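Local coordinates for nonsense-mediated mRNA decay factor SMG5 (Homo sapiens, PDB 2HWY), which takes part in nonsense-mediated mRNA decay, helping to bring about UPF1 dephosphorylation, although it has no RNase activity by itself, at residues L12-A23 with G49-E60. Numbering follows the deposited sequence.
Sequences LCHHLPVIRQLA and GARDGIRYLEAE
Tyr-56 reaches across from helix 48-63 as a knob into the hole formed by Leu-16, Ile-19, Arg-20 and Ala-23. CG lies anti to the backbone N (chi1 155°), which aims the ring at the other helix, and tyrosine is long enough to bridge the 11.1 Å between the axes of 16-23 and 49-60. Leucine suits the near wall because its two branches divide the work: CD1 of Leu-16 meets the ring obliquely, 3.4 Å from CD2 of Tyr-56, and CD2 of Leu-16 rests by Tyr-56 CB and the backbone O of Asp-52. The ring's CD1 edge meets a face of the Arg-20 guanidinium, planes 80° apart and NH1 of Arg-20 3.3 Å from CD1 of Tyr-56, so this is not a cation-pi stack. Helices 16-25 and 48-63 run nearly parallel on one side of the PIN domain's parallel sheet, as expected of successive beta-alpha-beta crossovers; Ala-23 and Leu-57 both touch strand 29-32. At the far end of the ring, the small Ala-23 leaves room for the hydroxyl, which donates to OE2 of Glu-60, one turn on in its own helix. A leucine in place of Tyr-56 would probably leave a gap beside Ala-23 and deprive Glu-60 of this donor. A side chain on Gly-49 would point at the backbone O of Cys-13, so glycine fits here, its CA making a CA-H...O contact. The slim thiol of Cys-13 lies alongside, SG 3.4 Å from Ala-50 N and near Ala-50 CB.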
loop_
_atom_site.group_PDB
_atom_site.type_symbol
_atom_site.label_atom_id
_atom_site.label_comp_id
_atom_site.label_asym_id
_atom_site.label_seq_id
_atom_site.Cartn_x
_atom_site.Cartn_y
_atom_site.Cartn_z
ATOM N N LEU A 12 5.519 1.601 0.830
ATOM C CA LEU A 12 5.963 0.986 2.070
ATOM C C LEU A 12 7.433 1.213 2.316
ATOM O O LEU A 12 7.840 1.442 3.445
ATOM C CB LEU A 12 5.689 -0.516 2.049
ATOM C CG LEU A 12 4.207 -0.820 2.200
ATOM C CD1 LEU A 12 3.920 -2.229 1.736
ATOM C CD2 LEU A 12 3.717 -0.588 3.645
ATOM N N CYS A 13 8.229 1.119 1.256
ATOM C CA CYS A 13 9.692 1.232 1.372
ATOM C C CYS A 13 10.189 2.628 1.713
ATOM O O CYS A 13 11.204 2.756 2.378
ATOM C CB CYS A 13 10.377 0.750 0.091
ATOM S SG CYS A 13 10.490 -1.055 0.028
ATOM N N HIS A 14 9.461 3.648 1.264
ATOM C CA HIS A 14 9.890 5.032 1.326
ATOM C C HIS A 14 9.028 5.943 2.192
ATOM O O HIS A 14 9.432 7.067 2.472
ATOM C CB HIS A 14 9.887 5.602 -0.072
ATOM C CG HIS A 14 10.882 4.960 -0.980
ATOM N ND1 HIS A 14 10.566 4.539 -2.254
ATOM C CD2 HIS A 14 12.190 4.659 -0.794
ATOM C CE1 HIS A 14 11.642 4.020 -2.820
ATOM N NE2 HIS A 14 12.639 4.075 -1.952
ATOM N N HIS A 15 7.853 5.488 2.604
ATOM C CA HIS A 15 6.898 6.340 3.304
ATOM C C HIS A 15 6.152 5.524 4.352
ATOM O O HIS A 15 4.941 5.650 4.523
ATOM C CB HIS A 15 5.913 6.970 2.321
ATOM C CG HIS A 15 6.573 7.749 1.225
ATOM N ND1 HIS A 15 6.818 7.219 -0.027
ATOM C CD2 HIS A 15 7.047 9.016 1.192
ATOM C CE1 HIS A 15 7.406 8.128 -0.783
ATOM N NE2 HIS A 15 7.562 9.225 -0.065
ATOM N N LEU A 16 6.912 4.708 5.071
ATOM C CA LEU A 16 6.385 3.862 6.106
ATOM C C LEU A 16 5.663 4.646 7.189
ATOM O O LEU A 16 4.657 4.182 7.718
ATOM C CB LEU A 16 7.525 3.090 6.714
ATOM C CG LEU A 16 7.166 2.124 7.813
ATOM C CD1 LEU A 16 6.159 1.080 7.313
ATOM C CD2 LEU A 16 8.449 1.484 8.281
ATOM N N PRO A 17 6.188 5.829 7.556
ATOM C CA PRO A 17 5.485 6.605 8.602
ATOM C C PRO A 17 4.116 7.172 8.196
ATOM O O PRO A 17 3.285 7.415 9.053
ATOM C CB PRO A 17 6.473 7.727 8.916
ATOM C CG PRO A 17 7.820 7.194 8.404
ATOM C CD PRO A 17 7.440 6.500 7.156
ATOM N N VAL A 18 3.877 7.362 6.908
ATOM C CA VAL A 18 2.545 7.697 6.418
ATOM C C VAL A 18 1.610 6.493 6.601
ATOM O O VAL A 18 0.483 6.624 7.109
ATOM C CB VAL A 18 2.600 8.090 4.928
ATOM C CG1 VAL A 18 1.205 8.140 4.327
ATOM C CG2 VAL A 18 3.308 9.439 4.762
ATOM N N ILE A 19 2.090 5.321 6.181
ATOM C CA ILE A 19 1.319 4.104 6.315
ATOM C C ILE A 19 1.071 3.811 7.794
ATOM O O ILE A 19 -0.048 3.478 8.178
ATOM C CB ILE A 19 1.957 2.907 5.523
ATOM C CG1 ILE A 19 1.797 3.140 4.019
ATOM C CG2 ILE A 19 1.274 1.579 5.844
ATOM C CD1 ILE A 19 2.994 3.684 3.348
ATOM N N ARG A 20 2.079 3.989 8.634
ATOM C CA ARG A 20 1.873 3.814 10.073
ATOM C C ARG A 20 0.693 4.634 10.560
ATOM O O ARG A 20 -0.203 4.119 11.197
ATOM C CB ARG A 20 3.116 4.188 10.864
ATOM C CG ARG A 20 2.989 3.931 12.382
ATOM C CD ARG A 20 4.227 4.395 13.177
ATOM N NE ARG A 20 5.456 4.005 12.488
ATOM C CZ ARG A 20 6.105 2.853 12.653
ATOM N NH1 ARG A 20 5.668 1.940 13.515
ATOM N NH2 ARG A 20 7.213 2.616 11.952
ATOM N N GLN A 21 0.702 5.915 10.235
ATOM C CA GLN A 21 -0.384 6.820 10.611
ATOM C C GLN A 21 -1.740 6.302 10.156
ATOM O O GLN A 21 -2.678 6.245 10.939
ATOM C CB GLN A 21 -0.148 8.201 10.000
ATOM C CG GLN A 21 -0.794 9.344 10.751
ATOM C CD GLN A 21 -0.191 9.559 12.117
ATOM O OE1 GLN A 21 0.928 9.111 12.400
ATOM N NE2 GLN A 21 -0.931 10.234 12.983
ATOM N N LEU A 22 -1.833 5.914 8.891
ATOM C CA LEU A 22 -3.121 5.543 8.283
ATOM C C LEU A 22 -3.628 4.220 8.818
ATOM O O LEU A 22 -4.806 4.079 9.111
ATOM C CB LEU A 22 -2.975 5.459 6.766
ATOM C CG LEU A 22 -2.554 6.792 6.152
ATOM C CD1 LEU A 22 -1.822 6.591 4.834
ATOM C CD2 LEU A 22 -3.752 7.714 6.001
ATOM N N ALA A 23 -2.707 3.269 8.956
ATOM C CA ALA A 23 -2.990 1.927 9.456
ATOM C C ALA A 23 -3.356 1.923 10.931
ATOM O O ALA A 23 -3.995 1.001 11.433
ATOM C CB ALA A 23 -1.775 1.050 9.232
ATOM N N GLY A 49 14.518 -0.062 3.359
ATOM C CA GLY A 49 13.109 0.289 3.367
ATOM C C GLY A 49 12.274 -0.965 3.408
ATOM O O GLY A 49 11.336 -1.049 4.198
ATOM N N ALA A 50 12.636 -1.941 2.569
ATOM C CA ALA A 50 11.958 -3.260 2.507
ATOM C C ALA A 50 11.961 -4.010 3.843
ATOM O O ALA A 50 10.929 -4.504 4.291
ATOM C CB ALA A 50 12.595 -4.132 1.429
ATOM N N ARG A 51 13.138 -4.091 4.455
ATOM C CA ARG A 51 13.335 -4.705 5.771
ATOM C C ARG A 51 12.492 -4.085 6.884
ATOM O O ARG A 51 12.014 -4.796 7.767
ATOM C CB ARG A 51 14.811 -4.610 6.157
ATOM C CG ARG A 51 15.152 -5.163 7.534
ATOM C CD ARG A 51 16.667 -5.278 7.693
ATOM N NE ARG A 51 17.206 -6.521 7.124
ATOM C CZ ARG A 51 18.505 -6.804 7.016
ATOM N NH1 ARG A 51 19.431 -5.924 7.415
ATOM N NH2 ARG A 51 18.886 -7.972 6.491
ATOM N N ASP A 52 12.316 -2.771 6.857
ATOM C CA ASP A 52 11.473 -2.096 7.844
ATOM C C ASP A 52 9.990 -2.092 7.472
ATOM O O ASP A 52 9.125 -2.170 8.340
ATOM C CB ASP A 52 11.988 -0.688 8.068
ATOM C CG ASP A 52 13.376 -0.684 8.661
ATOM O OD1 ASP A 52 13.960 0.414 8.778
ATOM O OD2 ASP A 52 13.874 -1.790 9.015
ATOM N N GLY A 53 9.696 -2.009 6.186
ATOM C CA GLY A 53 8.347 -2.257 5.729
ATOM C C GLY A 53 7.780 -3.546 6.312
ATOM O O GLY A 53 6.678 -3.551 6.857
ATOM N N ILE A 54 8.534 -4.638 6.214
ATOM C CA ILE A 54 8.080 -5.910 6.777
ATOM C C ILE A 54 8.051 -5.876 8.293
ATOM O O ILE A 54 7.015 -6.189 8.895
ATOM C CB ILE A 54 8.940 -7.111 6.313
ATOM C CG1 ILE A 54 8.429 -7.641 4.976
ATOM C CG2 ILE A 54 8.875 -8.257 7.316
ATOM C CD1 ILE A 54 9.473 -8.398 4.213
ATOM N N ARG A 55 9.190 -5.517 8.898
ATOM C CA ARG A 55 9.302 -5.536 10.352
ATOM C C ARG A 55 8.190 -4.718 11.001
ATOM O O ARG A 55 7.534 -5.163 11.940
ATOM C CB ARG A 55 10.669 -5.007 10.792
ATOM C CG ARG A 55 11.834 -5.908 10.413
ATOM N N TYR A 56 7.901 -3.534 10.457
ATOM C CA TYR A 56 6.800 -2.714 10.947
ATOM C C TYR A 56 5.497 -3.469 10.918
ATOM O O TYR A 56 4.765 -3.511 11.912
ATOM C CB TYR A 56 6.629 -1.466 10.081
ATOM C CG TYR A 56 5.227 -0.919 10.115
ATOM C CD1 TYR A 56 4.787 -0.158 11.192
ATOM C CD2 TYR A 56 4.324 -1.192 9.087
ATOM C CE1 TYR A 56 3.489 0.339 11.239
ATOM C CE2 TYR A 56 3.014 -0.692 9.123
ATOM C CZ TYR A 56 2.616 0.074 10.199
ATOM O OH TYR A 56 1.338 0.573 10.236
ATOM N N LEU A 57 5.206 -4.036 9.746
ATOM C CA LEU A 57 3.976 -4.793 9.510
ATOM C C LEU A 57 3.781 -5.913 10.510
ATOM O O LEU A 57 2.662 -6.144 10.969
ATOM C CB LEU A 57 3.962 -5.358 8.085
ATOM C CG LEU A 57 3.716 -4.334 6.965
ATOM C CD1 LEU A 57 3.940 -4.955 5.605
ATOM C CD2 LEU A 57 2.331 -3.762 7.041
ATOM N N GLU A 58 4.867 -6.589 10.862
ATOM C CA GLU A 58 4.811 -7.624 11.894
ATOM C C GLU A 58 4.624 -7.053 13.303
ATOM O O GLU A 58 3.948 -7.637 14.140
ATOM C CB GLU A 58 6.054 -8.499 11.820
ATOM C CG GLU A 58 6.067 -9.407 10.587
ATOM C CD GLU A 58 7.467 -9.852 10.188
ATOM O OE1 GLU A 58 7.585 -10.865 9.485
ATOM O OE2 GLU A 58 8.457 -9.201 10.579
ATOM N N ALA A 59 5.225 -5.905 13.562
ATOM C CA ALA A 59 5.016 -5.223 14.837
ATOM C C ALA A 59 3.531 -4.845 15.008
ATOM O O ALA A 59 2.933 -5.107 16.066
ATOM C CB ALA A 59 5.911 -3.995 14.947
ATOM N N GLU A 60 2.921 -4.261 13.973
ATOM C CA GLU A 60 1.485 -3.974 14.057
ATOM C C GLU A 60 0.681 -5.261 14.269
ATOM O O GLU A 60 -0.258 -5.282 15.053
ATOM C CB GLU A 60 0.955 -3.215 12.839
ATOM C CG GLU A 60 1.545 -1.819 12.614
ATOM C CD GLU A 60 0.957 -0.723 13.526
ATOM O OE1 GLU A 60 0.493 -1.071 14.648
ATOM O OE2 GLU A 60 0.968 0.489 13.101
#